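Alpha-acetolactate decarboxylase (Bacillus subtilis subsp. subtilis str. 168, PDB 5XNE) catalyses the decarboxylation of (2S)-2-acetolactate to (R)-acetoin and carbon dioxide, a step on the route from pyruvate to butane-2,3-diol. Local coordinates at residues Q3-S8 with G20-S25; M10-D15 with A213-A218; G16-D21 with E127-P132; S101-R106 with G157-A162; N165-S170 with M205-P210. One frame throughout, in Å; residues are numbered along the deposited sequence.

Interaction 1: residues Q3-S8 with G20-S25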
# COMPACT_ATOMS: atom_id res chain seq x y z
N GLN B 3 6.23 -3.83 11.35
CA GLN B 3 5.81 -3.73 9.96
C GLN B 3 5.58 -5.08 9.33
O GLN B 3 6.17 -6.09 9.72
CB GLN B 3 6.85 -2.97 9.14
CG GLN B 3 8.16 -3.72 8.95
CD GLN B 3 9.13 -3.02 8.02
OE1 GLN B 3 8.99 -1.83 7.73
NE2 GLN B 3 10.13 -3.76 7.55
N ILE B 4 4.71 -5.08 8.33
CA ILE B 4 4.68 -6.13 7.32
C ILE B 4 5.66 -5.71 6.22
O ILE B 4 5.58 -4.59 5.72
CB ILE B 4 3.28 -6.32 6.71
CG1 ILE B 4 2.21 -6.50 7.79
CG2 ILE B 4 3.29 -7.47 5.71
CD1 ILE B 4 2.39 -7.77 8.62
N TYR B 5 6.59 -6.59 5.88
CA TYR B 5 7.49 -6.35 4.75
C TYR B 5 6.90 -7.05 3.54
O TYR B 5 6.83 -8.28 3.49
CB TYR B 5 8.91 -6.85 5.03
CG TYR B 5 9.91 -6.42 3.98
CD1 TYR B 5 10.42 -5.13 4.00
CD2 TYR B 5 10.34 -7.30 2.99
CE1 TYR B 5 11.33 -4.71 3.05
CE2 TYR B 5 11.27 -6.88 2.04
CZ TYR B 5 11.75 -5.58 2.08
OH TYR B 5 12.67 -5.12 1.15
N GLN B 6 6.45 -6.25 2.58
CA GLN B 6 5.70 -6.74 1.43
C GLN B 6 6.55 -6.70 0.16
O GLN B 6 6.96 -5.62 -0.28
CB GLN B 6 4.42 -5.92 1.25
CG GLN B 6 3.58 -6.30 0.06
CD GLN B 6 3.17 -7.74 0.09
OE1 GLN B 6 2.62 -8.22 1.09
NE2 GLN B 6 3.42 -8.46 -1.00
N VAL B 7 6.82 -7.87 -0.41
CA VAL B 7 7.62 -7.97 -1.63
C VAL B 7 6.68 -7.98 -2.84
O VAL B 7 5.94 -8.93 -3.07
CB VAL B 7 8.50 -9.24 -1.61
CG1 VAL B 7 9.17 -9.46 -2.96
CG2 VAL B 7 9.56 -9.12 -0.51
N SER B 8 6.70 -6.86 -3.58
CA SER B 8 5.92 -6.64 -4.80
C SER B 8 4.40 -6.72 -4.58
O SER B 8 3.92 -6.65 -3.44
CB SER B 8 6.34 -7.63 -5.90
OG SER B 8 5.91 -7.18 -7.18
N GLY B 20 10.80 -12.60 -9.75
CA GLY B 20 11.22 -11.41 -9.03
C GLY B 20 12.71 -11.42 -8.75
O GLY B 20 13.43 -12.31 -9.21
N ASP B 21 13.19 -10.42 -8.01
CA ASP B 21 14.60 -10.37 -7.65
C ASP B 21 14.84 -10.46 -6.14
O ASP B 21 15.98 -10.35 -5.69
CB ASP B 21 15.25 -9.10 -8.21
CG ASP B 21 14.66 -7.82 -7.64
OD1 ASP B 21 13.61 -7.88 -6.97
OD2 ASP B 21 15.25 -6.74 -7.88
N PHE B 22 13.78 -10.69 -5.37
CA PHE B 22 13.97 -10.86 -3.93
C PHE B 22 14.62 -12.20 -3.61
O PHE B 22 14.10 -13.26 -3.96
CB PHE B 22 12.66 -10.74 -3.16
CG PHE B 22 12.83 -10.91 -1.67
CD1 PHE B 22 13.24 -9.84 -0.88
CD2 PHE B 22 12.58 -12.12 -1.05
CE1 PHE B 22 13.40 -9.99 0.50
CE2 PHE B 22 12.73 -12.28 0.32
CZ PHE B 22 13.14 -11.22 1.09
N GLU B 23 15.76 -12.14 -2.93
CA GLU B 23 16.53 -13.33 -2.60
C GLU B 23 16.24 -13.78 -1.19
O GLU B 23 16.39 -12.99 -0.24
CB GLU B 23 18.01 -13.04 -2.77
CG GLU B 23 18.89 -14.27 -2.66
CD GLU B 23 19.95 -14.28 -3.73
OE1 GLU B 23 19.99 -13.32 -4.54
OE2 GLU B 23 20.76 -15.23 -3.76
N LEU B 24 15.82 -15.03 -1.03
CA LEU B 24 15.36 -15.52 0.28
C LEU B 24 16.52 -15.59 1.29
O LEU B 24 16.29 -15.75 2.49
CB LEU B 24 14.64 -16.88 0.14
CG LEU B 24 13.30 -16.83 -0.63
CD1 LEU B 24 12.30 -17.99 -0.40
CD2 LEU B 24 12.58 -15.57 -0.34
N SER B 25 17.75 -15.42 0.83
CA SER B 25 18.85 -15.27 1.78
C SER B 25 18.61 -14.05 2.68
O SER B 25 19.17 -13.97 3.77
CB SER B 25 20.18 -15.12 1.05
OG SER B 25 20.26 -13.85 0.42
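Val7 and Phe22 make the main contact between strand 3-7 and the short strand 22-23, and it is wholly apolar. One part of it is a CH-pi interaction: methyl CG2 of Val7 stands over a face of the Phe22 ring, 3.9 Å from its centroid and only 18° off the ring normal, displaced toward the CD1 rim. The second methyl of the same valine works on the stem of the phenylalanine, with Val7 CG1 at 3.7 Å from Phe22 CB. The two methyls thus lie along the phenylalanine side chain, CG1 at its stem and CG2 over one ring face, the two side chains crossing at about a right angle. Phe22 reaches them because its CG is anti to the backbone N (chi1 -179°), which extends the ring away from its own strand.

A looser aromatic contact lies beside this one. Tyr5 CE2 approaches Phe22 CE1 to 4.1 Å, the two rings meeting obliquely without a stack, whereas Tyr5 does stack on Tyr30.

No hydrogen bond crosses between the two segments. Gln6 NE2 donates to Ser8 O at 3.1 Å, coming from above the carbonyl plane, and makes a weak bond to Val7 O as well; with Gln6 OE1 bonded to Ser74 OG, both ends of the buried amide are held.

Cys73, Ile27 and Tyr30 also touch Phe22. The whole is typical of hydrophobic core packing beneath a beta-sheet: strand 3-7, between its neighbours 73-76 and 195-208, turns Tyr5 and Val7 toward a phenylalanine from a separate two-stranded ribbon, 22-23 with 69-70.

Interaction 2: residues M10-D15 with A213-A218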
# COMPACT_ATOMS: atom_id res chain seq x y z
N MET B 10 0.28 -8.20 -5.64
CA MET B 10 -0.54 -9.29 -6.14
C MET B 10 -0.95 -9.02 -7.59
O MET B 10 -1.03 -9.95 -8.39
CB MET B 10 -1.78 -9.49 -5.26
CG MET B 10 -2.63 -10.66 -5.68
SD MET B 10 -1.75 -12.22 -5.46
CE MET B 10 -2.90 -13.37 -6.19
N THR B 11 -1.19 -7.76 -7.92
CA THR B 11 -1.59 -7.48 -9.30
C THR B 11 -0.47 -7.75 -10.30
O THR B 11 -0.75 -8.07 -11.47
CB THR B 11 -2.09 -6.06 -9.46
OG1 THR B 11 -1.08 -5.14 -9.04
CG2 THR B 11 -3.38 -5.86 -8.64
N SER B 12 0.80 -7.64 -9.89
CA SER B 12 1.90 -8.03 -10.78
C SER B 12 1.90 -9.53 -11.00
O SER B 12 2.13 -10.02 -12.13
CB SER B 12 3.25 -7.54 -10.24
OG SER B 12 4.32 -7.84 -11.14
N LEU B 13 1.63 -10.29 -9.94
CA LEU B 13 1.49 -11.73 -10.07
C LEU B 13 0.33 -12.08 -11.02
O LEU B 13 0.47 -12.96 -11.88
CB LEU B 13 1.29 -12.37 -8.69
CG LEU B 13 1.85 -13.76 -8.45
CD1 LEU B 13 3.38 -13.83 -8.60
CD2 LEU B 13 1.40 -14.28 -7.09
N LEU B 14 -0.80 -11.38 -10.89
CA LEU B 14 -1.94 -11.62 -11.76
C LEU B 14 -1.55 -11.47 -13.23
O LEU B 14 -2.01 -12.24 -14.07
CB LEU B 14 -3.08 -10.65 -11.45
CG LEU B 14 -3.89 -10.84 -10.17
CD1 LEU B 14 -4.99 -9.78 -10.11
CD2 LEU B 14 -4.47 -12.25 -10.08
N ASP B 15 -0.67 -10.51 -13.51
CA ASP B 15 -0.25 -10.21 -14.88
C ASP B 15 0.81 -11.19 -15.40
O ASP B 15 1.31 -11.04 -16.52
CB ASP B 15 0.29 -8.78 -14.96
CG ASP B 15 0.49 -8.30 -16.41
OD1 ASP B 15 -0.43 -8.52 -17.23
OD2 ASP B 15 1.56 -7.75 -16.71
N ALA B 213 13.03 -5.60 -15.13
CA ALA B 213 12.37 -5.08 -16.31
C ALA B 213 10.94 -5.63 -16.41
O ALA B 213 10.03 -4.92 -16.82
CB ALA B 213 13.17 -5.42 -17.56
N ASP B 214 10.75 -6.89 -16.01
CA ASP B 214 9.42 -7.51 -16.03
C ASP B 214 8.42 -6.71 -15.20
O ASP B 214 7.29 -6.48 -15.63
CB ASP B 214 9.47 -8.94 -15.51
CG ASP B 214 10.15 -9.89 -16.46
OD1 ASP B 214 10.19 -9.58 -17.67
OD2 ASP B 214 10.63 -10.95 -16.00
N PHE B 215 8.83 -6.30 -14.01
CA PHE B 215 7.92 -5.52 -13.18
C PHE B 215 7.74 -4.12 -13.76
O PHE B 215 6.62 -3.61 -13.81
CB PHE B 215 8.41 -5.43 -11.74
CG PHE B 215 7.49 -4.64 -10.86
CD1 PHE B 215 6.35 -5.23 -10.33
CD2 PHE B 215 7.74 -3.30 -10.60
CE1 PHE B 215 5.47 -4.50 -9.54
CE2 PHE B 215 6.86 -2.55 -9.80
CZ PHE B 215 5.73 -3.16 -9.27
N PHE B 216 8.83 -3.49 -14.16
CA PHE B 216 8.76 -2.14 -14.74
C PHE B 216 7.77 -2.09 -15.91
O PHE B 216 6.99 -1.13 -16.06
CB PHE B 216 10.13 -1.67 -15.23
CG PHE B 216 11.03 -1.10 -14.17
CD1 PHE B 216 11.09 -1.67 -12.89
CD2 PHE B 216 11.84 -0.01 -14.45
CE1 PHE B 216 11.93 -1.15 -11.93
CE2 PHE B 216 12.69 0.53 -13.48
CZ PHE B 216 12.74 -0.05 -12.22
N ASN B 217 7.81 -3.12 -16.75
CA ASN B 217 7.02 -3.17 -17.98
C ASN B 217 5.64 -3.82 -17.85
O ASN B 217 4.88 -3.88 -18.81
CB ASN B 217 7.82 -3.89 -19.07
CG ASN B 217 9.05 -3.12 -19.49
OD1 ASN B 217 9.07 -1.89 -19.46
ND2 ASN B 217 10.10 -3.85 -19.89
N ALA B 218 5.32 -4.32 -16.66
CA ALA B 218 4.05 -5.01 -16.43
C ALA B 218 2.84 -4.09 -16.60
O ALA B 218 2.92 -2.88 -16.36
CB ALA B 218 4.02 -5.64 -15.04
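A small van der Waals contact between two short helices, 10-14 early and 213-217 late in the chain, joins Ser12 to Phe215 on a partly buried flank of the fold, with Asp15 and Ala218 completing it on the partly exposed side. Nothing is hydrogen-bonded across it. Ser12 comes to the edge of the Phe215 ring, near the ring plane: its OG is 3.4 Å from Phe215 CD1, and its CB lies 3.8 Å from Phe215 CE1. The hydroxyl oxygen therefore faces the hydrogen-bearing rim, a weakly favourable polar contact at most. Each partner extends away from its helix, OG of Ser12 lying anti to its backbone N (chi1 -177°) and the phenylalanine ring doing the same (chi1 -180°), which brings OG and the ring edge together between the helices.

Next to this pair, Asp15 OD2 lies 3.6 Å from Ala218 CB. The same OD2 accepts the backbone N-H of Asn219, its stronger partner, and links the end of helix 10-14 to the chain just past helix 213-217. A leucine in place of Phe215 would probably lose the flat rim beside Ser12, opening a gap between the helices and taking packing from Ser8 and Pro210, which the ring also touches.

Helix 10-14 is backed on other sides by helices 136-139 and 225-232. Helix 213-217 faces the second subunit, where Asn107 ND2 of that chain bonds to Phe215 O and Ala218 O.

Interaction 3: residues G16-D21 with E127-P132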
# COMPACT_ATOMS: atom_id res chain seq x y z
N GLY B 16 1.16 -12.19 -14.60
CA GLY B 16 2.06 -13.23 -15.06
C GLY B 16 3.53 -12.90 -14.86
O GLY B 16 4.41 -13.50 -15.48
N VAL B 17 3.81 -11.93 -14.00
CA VAL B 17 5.19 -11.62 -13.66
C VAL B 17 5.59 -12.57 -12.54
O VAL B 17 5.37 -12.30 -11.36
CB VAL B 17 5.35 -10.16 -13.23
CG1 VAL B 17 6.77 -9.87 -12.79
CG2 VAL B 17 4.96 -9.24 -14.39
N TYR B 18 6.15 -13.71 -12.92
CA TYR B 18 6.46 -14.74 -11.93
C TYR B 18 7.92 -14.76 -11.51
O TYR B 18 8.30 -15.55 -10.66
CB TYR B 18 6.07 -16.12 -12.46
CG TYR B 18 4.62 -16.24 -12.83
CD1 TYR B 18 3.63 -15.59 -12.09
CD2 TYR B 18 4.22 -16.99 -13.93
CE1 TYR B 18 2.28 -15.70 -12.43
CE2 TYR B 18 2.88 -17.10 -14.28
CZ TYR B 18 1.92 -16.45 -13.54
OH TYR B 18 0.59 -16.55 -13.88
N ASP B 19 8.73 -13.88 -12.09
CA ASP B 19 10.15 -13.84 -11.75
C ASP B 19 10.47 -12.53 -11.04
O ASP B 19 10.40 -11.47 -11.64
CB ASP B 19 11.02 -13.96 -13.02
CG ASP B 19 10.97 -15.35 -13.64
OD1 ASP B 19 10.18 -16.22 -13.21
OD2 ASP B 19 11.74 -15.57 -14.59
N GLY B 20 10.80 -12.60 -9.75
CA GLY B 20 11.22 -11.41 -9.03
C GLY B 20 12.71 -11.42 -8.75
O GLY B 20 13.43 -12.31 -9.21
N ASP B 21 13.19 -10.42 -8.01
CA ASP B 21 14.60 -10.37 -7.65
C ASP B 21 14.84 -10.46 -6.14
O ASP B 21 15.98 -10.35 -5.69
CB ASP B 21 15.25 -9.10 -8.21
CG ASP B 21 14.66 -7.82 -7.64
OD1 ASP B 21 13.61 -7.88 -6.97
OD2 ASP B 21 15.25 -6.74 -7.88
N GLU B 127 2.42 -24.50 -9.28
CA GLU B 127 3.52 -25.28 -9.85
C GLU B 127 4.34 -24.48 -10.83
O GLU B 127 3.84 -23.54 -11.45
CB GLU B 127 2.99 -26.52 -10.58
CG GLU B 127 2.29 -27.53 -9.74
CD GLU B 127 1.88 -28.75 -10.56
OE1 GLU B 127 1.09 -28.59 -11.51
OE2 GLU B 127 2.38 -29.86 -10.26
N LEU B 128 5.59 -24.90 -10.99
CA LEU B 128 6.54 -24.22 -11.87
C LEU B 128 5.95 -24.00 -13.27
O LEU B 128 5.41 -24.91 -13.89
CB LEU B 128 7.86 -25.02 -11.95
CG LEU B 128 9.11 -24.49 -12.68
CD1 LEU B 128 10.32 -25.37 -12.40
CD2 LEU B 128 8.94 -24.41 -14.19
N GLN B 129 6.08 -22.76 -13.73
CA GLN B 129 5.59 -22.31 -15.03
C GLN B 129 6.72 -22.17 -16.02
O GLN B 129 7.84 -21.86 -15.64
CB GLN B 129 4.87 -20.96 -14.89
CG GLN B 129 3.73 -20.97 -13.88
CD GLN B 129 2.52 -21.74 -14.39
OE1 GLN B 129 1.99 -21.44 -15.46
NE2 GLN B 129 2.09 -22.74 -13.63
N GLU B 130 6.42 -22.39 -17.30
CA GLU B 130 7.42 -22.20 -18.35
C GLU B 130 7.13 -20.95 -19.16
O GLU B 130 5.97 -20.65 -19.47
CB GLU B 130 7.47 -23.41 -19.27
CG GLU B 130 7.81 -24.71 -18.58
CD GLU B 130 8.41 -25.74 -19.53
OE1 GLU B 130 7.67 -26.21 -20.43
OE2 GLU B 130 9.61 -26.06 -19.38
N LYS B 131 8.18 -20.21 -19.52
CA LYS B 131 8.00 -19.03 -20.35
C LYS B 131 7.58 -19.45 -21.77
O LYS B 131 7.96 -20.52 -22.23
CB LYS B 131 9.28 -18.19 -20.39
CG LYS B 131 9.56 -17.47 -19.05
CD LYS B 131 11.03 -17.15 -18.88
CE LYS B 131 11.24 -16.20 -17.72
NZ LYS B 131 10.75 -14.83 -18.06
N PRO B 132 6.76 -18.62 -22.44
CA PRO B 132 6.20 -17.36 -21.96
C PRO B 132 5.09 -17.60 -20.96
O PRO B 132 4.25 -18.48 -21.14
CB PRO B 132 5.66 -16.70 -23.23
CG PRO B 132 5.31 -17.85 -24.10
CD PRO B 132 6.32 -18.92 -23.82
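Gln129 lays the aliphatic part of its side chain against the Tyr18 ring, with Gln129 CG at 4.0 Å from both Tyr18 CD2 and Tyr18 CE2. The approach is oblique, and the amide plane stands 80° from the ring plane. A bend at chi2 (-72°) turns the amide back along its own chain, where NE2 donates to Glu127 O at 2.9 Å in a nearly straight bond (163°) that fixes the rotation of the group. Replacing Gln129 by an alanine would probably leave Glu127 O without this donor and uncover part of the tyrosine ring. Gly16 CA, 3.5 Å above the Tyr18 ring plane, covers one face; this glycine ends helix 10-14 in a Schellman motif.

Farther along, Asp19 and Lys131 come from opposite directions. Their salt bridge is long, 3.7 Å from Asp19 OD2 to Lys131 NZ, and the lysine CE lies closer to that oxygen than the amine does. The firmer partner of Asp19 is Tyr133, whose OH bonds to OD1.

Both segments are loops: residues 16-21 link helix 10-14 to strand 22-23, and residues 127-132 lead from strand 117-124 to helix 136-139, which Tyr18 touches through Met136 and Ala139.

Interaction 4: residues S101-R106 with G157-A162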
# COMPACT_ATOMS: atom_id res chain seq x y z
N SER B 101 -14.10 -10.39 14.63
CA SER B 101 -14.85 -9.58 15.58
C SER B 101 -14.00 -9.19 16.79
O SER B 101 -14.36 -8.29 17.54
CB SER B 101 -16.10 -10.33 16.04
OG SER B 101 -17.03 -10.49 14.98
N MET B 102 -12.87 -9.87 16.96
CA MET B 102 -12.01 -9.70 18.14
C MET B 102 -10.81 -8.79 17.86
O MET B 102 -10.14 -8.31 18.78
CB MET B 102 -11.57 -11.08 18.64
CG MET B 102 -10.10 -11.23 19.02
SD MET B 102 -9.79 -12.74 19.95
CE MET B 102 -8.02 -12.61 20.22
N LEU B 103 -10.54 -8.54 16.58
CA LEU B 103 -9.46 -7.62 16.21
C LEU B 103 -9.76 -6.22 16.73
O LEU B 103 -10.92 -5.78 16.68
CB LEU B 103 -9.30 -7.58 14.69
CG LEU B 103 -9.09 -8.94 14.04
CD1 LEU B 103 -9.40 -8.83 12.58
CD2 LEU B 103 -7.68 -9.41 14.26
N PRO B 104 -8.73 -5.51 17.22
CA PRO B 104 -8.87 -4.12 17.65
C PRO B 104 -9.41 -3.24 16.52
O PRO B 104 -10.13 -2.27 16.76
CB PRO B 104 -7.43 -3.72 18.02
CG PRO B 104 -6.76 -5.00 18.35
CD PRO B 104 -7.37 -6.03 17.45
N SER B 105 -9.07 -3.60 15.29
CA SER B 105 -9.50 -2.82 14.13
C SER B 105 -9.36 -3.60 12.83
O SER B 105 -8.38 -4.31 12.64
CB SER B 105 -8.68 -1.52 14.03
OG SER B 105 -8.96 -0.83 12.82
N ARG B 106 -10.33 -3.44 11.95
CA ARG B 106 -10.24 -4.00 10.61
C ARG B 106 -9.37 -3.16 9.67
O ARG B 106 -9.25 -3.46 8.49
CB ARG B 106 -11.63 -4.16 10.02
CG ARG B 106 -12.45 -5.27 10.64
CD ARG B 106 -12.98 -6.04 9.47
NE ARG B 106 -13.44 -7.40 9.73
CZ ARG B 106 -14.02 -8.13 8.79
NH1 ARG B 106 -14.17 -7.63 7.57
NH2 ARG B 106 -14.44 -9.36 9.05
N GLY B 157 -0.47 -17.04 8.25
CA GLY B 157 -0.64 -16.05 7.20
C GLY B 157 -0.98 -14.70 7.75
O GLY B 157 -0.56 -14.35 8.86
N PHE B 158 -1.72 -13.93 6.97
CA PHE B 158 -1.95 -12.52 7.28
C PHE B 158 -3.39 -12.13 7.07
O PHE B 158 -4.08 -12.67 6.20
CB PHE B 158 -1.06 -11.62 6.42
CG PHE B 158 0.41 -11.82 6.67
CD1 PHE B 158 1.05 -11.17 7.71
CD2 PHE B 158 1.16 -12.66 5.85
CE1 PHE B 158 2.40 -11.34 7.95
CE2 PHE B 158 2.52 -12.84 6.07
CZ PHE B 158 3.14 -12.17 7.12
N LEU B 159 -3.84 -11.18 7.89
CA LEU B 159 -5.07 -10.44 7.60
C LEU B 159 -4.70 -9.07 7.07
O LEU B 159 -3.91 -8.34 7.67
CB LEU B 159 -5.96 -10.30 8.84
CG LEU B 159 -7.34 -9.72 8.47
CD1 LEU B 159 -8.40 -10.76 8.04
CD2 LEU B 159 -7.85 -8.81 9.56
N THR B 160 -5.28 -8.72 5.93
CA THR B 160 -4.95 -7.48 5.24
C THR B 160 -6.19 -6.60 5.08
O THR B 160 -7.23 -7.10 4.66
CB THR B 160 -4.33 -7.79 3.87
OG1 THR B 160 -3.10 -8.49 4.07
CG2 THR B 160 -4.08 -6.53 3.08
N PRO B 161 -6.08 -5.31 5.45
CA PRO B 161 -7.21 -4.38 5.27
C PRO B 161 -7.60 -4.21 3.82
O PRO B 161 -6.75 -4.34 2.92
CB PRO B 161 -6.67 -3.05 5.82
CG PRO B 161 -5.54 -3.41 6.69
CD PRO B 161 -4.93 -4.66 6.08
N ALA B 162 -8.87 -3.88 3.58
CA ALA B 162 -9.36 -3.75 2.21
C ALA B 162 -8.59 -2.71 1.38
O ALA B 162 -8.42 -2.91 0.18
CB ALA B 162 -10.84 -3.42 2.20
O HOH W 1 -10.62 -3.82 5.99
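Leu159 leaves its strand toward Leu103 in the loop 101-106, and only its tip makes the contact. CB is still 5.3 Å from Leu103 CD1. The next carbon, CG, turned opposite the main-chain nitrogen (chi1 -171°), draws nearer without touching, 4.7 Å from that same Leu103 CD1. At the tip the branches divide the work: CD1 points aside, whereas Leu159 CD2 meets Leu103 CD1 at 3.4 Å, tighter than usual for two methyl carbons. The two leucines cross obliquely and touch through this one pair. Tyr110 packs on Leu103 as well.

Strand 151-160, which carries Leu159, runs antiparallel between strands 109-115 and 171-178, with backbone hydrogen bonds from Leu159 to Tyr110 and from Phe158 to His173. The leucine pair packs the connection between helix 92-100 and strand 109-115 against strand 151-160, whose neighbour 171-178 supplies the zinc ligands His173 and His175.

Beyond the strand end the contact becomes partly polar. Pro161 sets CB 3.7 Å from Arg106 O, a van der Waals approach. The same carbonyl oxygen accepts a hydrogen bond of 2.9 Å from a water, which in turn takes the N-H of Ala162 at 3.0 Å and so bridges the two backbones. One residue earlier in the loop, Ser105 OG is bonded to Phe216 O of the second subunit.

Interaction 5: residues N165-S170 with M205-P210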
# COMPACT_ATOMS: atom_id res chain seq x y z
N ASN B 165 -5.89 -4.17 -0.84
CA ASN B 165 -6.20 -5.22 -1.82
C ASN B 165 -5.56 -4.89 -3.16
O ASN B 165 -5.66 -3.77 -3.64
CB ASN B 165 -7.70 -5.41 -1.98
CG ASN B 165 -8.06 -6.77 -2.56
OD1 ASN B 165 -7.43 -7.80 -2.26
ND2 ASN B 165 -9.08 -6.80 -3.41
N GLY B 166 -4.92 -5.88 -3.78
CA GLY B 166 -4.15 -5.61 -4.98
C GLY B 166 -2.66 -5.46 -4.73
O GLY B 166 -1.86 -5.94 -5.53
N ILE B 167 -2.27 -4.80 -3.64
CA ILE B 167 -0.90 -4.94 -3.17
C ILE B 167 -0.75 -6.32 -2.55
O ILE B 167 0.06 -7.13 -3.00
CB ILE B 167 -0.52 -3.86 -2.16
CG1 ILE B 167 -0.44 -2.50 -2.87
CG2 ILE B 167 0.82 -4.20 -1.50
CD1 ILE B 167 -0.31 -1.32 -1.91
N ALA B 168 -1.56 -6.60 -1.53
CA ALA B 168 -1.64 -7.95 -0.98
C ALA B 168 -3.05 -8.48 -1.22
O ALA B 168 -3.80 -7.95 -2.05
CB ALA B 168 -1.29 -7.94 0.49
N VAL B 169 -3.43 -9.53 -0.50
CA VAL B 169 -4.76 -10.10 -0.64
C VAL B 169 -5.62 -9.68 0.55
O VAL B 169 -5.36 -10.08 1.68
CB VAL B 169 -4.71 -11.63 -0.73
CG1 VAL B 169 -6.13 -12.20 -0.80
CG2 VAL B 169 -3.89 -12.07 -1.94
N SER B 170 -6.62 -8.84 0.29
CA SER B 170 -7.53 -8.36 1.33
C SER B 170 -8.17 -9.52 2.10
O SER B 170 -8.53 -10.54 1.50
CB SER B 170 -8.63 -7.48 0.71
OG SER B 170 -9.55 -7.06 1.69
N MET B 205 3.09 -1.02 6.87
CA MET B 205 3.35 -1.94 5.76
C MET B 205 4.40 -1.31 4.88
O MET B 205 4.19 -0.19 4.38
CB MET B 205 2.10 -2.22 4.94
CG MET B 205 2.43 -3.10 3.74
SD MET B 205 1.30 -2.96 2.38
CE MET B 205 1.43 -1.22 1.99
N ASN B 206 5.52 -2.00 4.69
CA ASN B 206 6.54 -1.50 3.77
C ASN B 206 6.54 -2.31 2.50
O ASN B 206 6.92 -3.48 2.51
CB ASN B 206 7.94 -1.51 4.35
CG ASN B 206 8.97 -0.96 3.33
OD1 ASN B 206 9.22 0.23 3.29
ND2 ASN B 206 9.49 -1.83 2.46
N LEU B 207 6.13 -1.66 1.41
CA LEU B 207 6.10 -2.28 0.10
C LEU B 207 7.42 -2.08 -0.63
O LEU B 207 7.85 -0.94 -0.83
CB LEU B 207 4.95 -1.70 -0.72
CG LEU B 207 4.90 -2.09 -2.19
CD1 LEU B 207 4.73 -3.60 -2.37
CD2 LEU B 207 3.77 -1.34 -2.88
N ARG B 208 8.06 -3.18 -1.01
CA ARG B 208 9.30 -3.14 -1.78
C ARG B 208 9.04 -3.58 -3.22
O ARG B 208 8.57 -4.69 -3.45
CB ARG B 208 10.35 -4.04 -1.13
CG ARG B 208 11.59 -4.30 -1.98
CD ARG B 208 12.36 -3.02 -2.27
NE ARG B 208 13.77 -3.32 -2.52
CZ ARG B 208 14.23 -3.85 -3.65
NH1 ARG B 208 13.41 -4.14 -4.64
NH2 ARG B 208 15.53 -4.09 -3.78
N LEU B 209 9.31 -2.71 -4.17
CA LEU B 209 9.11 -3.04 -5.58
C LEU B 209 10.38 -3.63 -6.19
O LEU B 209 11.48 -3.18 -5.89
CB LEU B 209 8.70 -1.79 -6.37
CG LEU B 209 7.52 -1.05 -5.72
CD1 LEU B 209 7.25 0.28 -6.44
CD2 LEU B 209 6.31 -1.97 -5.73
N PRO B 210 10.23 -4.66 -7.03
CA PRO B 210 11.42 -5.30 -7.61
C PRO B 210 12.09 -4.43 -8.67
O PRO B 210 11.43 -3.68 -9.37
CB PRO B 210 10.87 -6.58 -8.25
CG PRO B 210 9.43 -6.31 -8.50
CD PRO B 210 8.97 -5.29 -7.47
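Approaching Ile167, which meets Met205 and Leu207 of the strand opposite, the loop 165-170 begins with Asn165. The side chain of this residue bridges the loop: its OD1 accepts the backbone N-H of Ser170 at 2.9 Å, a nearly straight bond (166°) with the donor tilted from the carbonyl plane. Gly166 follows with a positive phi, at which a side chain would press on the carbonyl oxygen of Asn165; its N-H bonds to Ala168 O at 2.9 Å, curling the chain tightly.

Ile167 makes the contact. Its CG2 branch, anti to the backbone N, reaches between the two strand residues, 4.1 Å from Met205 SD and equally far from Leu207 CD1. The other branch, CG1, sits beside the backbone N (chi1 -69°) and carries CD1 to 4.2 Å from Leu207 CD2, so both methyls of the leucine are engaged. Met205 takes part through its sulfur, its chain being extended as far as SD and bent only at chi3. All these distances are ordinary for buried apolar packing.

Beyond Ile167 the chain turns from strand 205-208: Ala168 touches Thr160, and Val169 packs on Ile229 of helix 225-232.

The loop joins the antiparallel strands 151-160 and 171-178, the latter carrying the zinc ligands His173 and His175. Strand 195-208 pairs antiparallel with a strand of the second subunit through residues 205-208. Ile167 packs the connection between two antiparallel strands against a strand whose ladder continues across the dimer interface; its side chain is about 14 Å from the zinc ion.

How the interactions relate
Interactions 1 and 5 lie 10 Å apart between centres and share neighbouring parallel strands, 3-7 and 195-208, joined by backbone bonds between Gln6 and Arg208 and between Ile4 and Asn206. Interaction 2 follows directly from both, since helices 10-14 and 213-217 come after these strands; its segments enclose interactions 3, 4 and 5 along the chain, bringing early and late sequence together. Interaction 3 continues from helix 10-14 and runs into the 20-25 segment of interaction 1. Interaction 4 is remote, about 30 Å from interaction 3 between centres on the other side of the chain's centre, yet touches interaction 5. The dimer interface borders interactions 2, 4 and 5, and interaction 1 through Gln3.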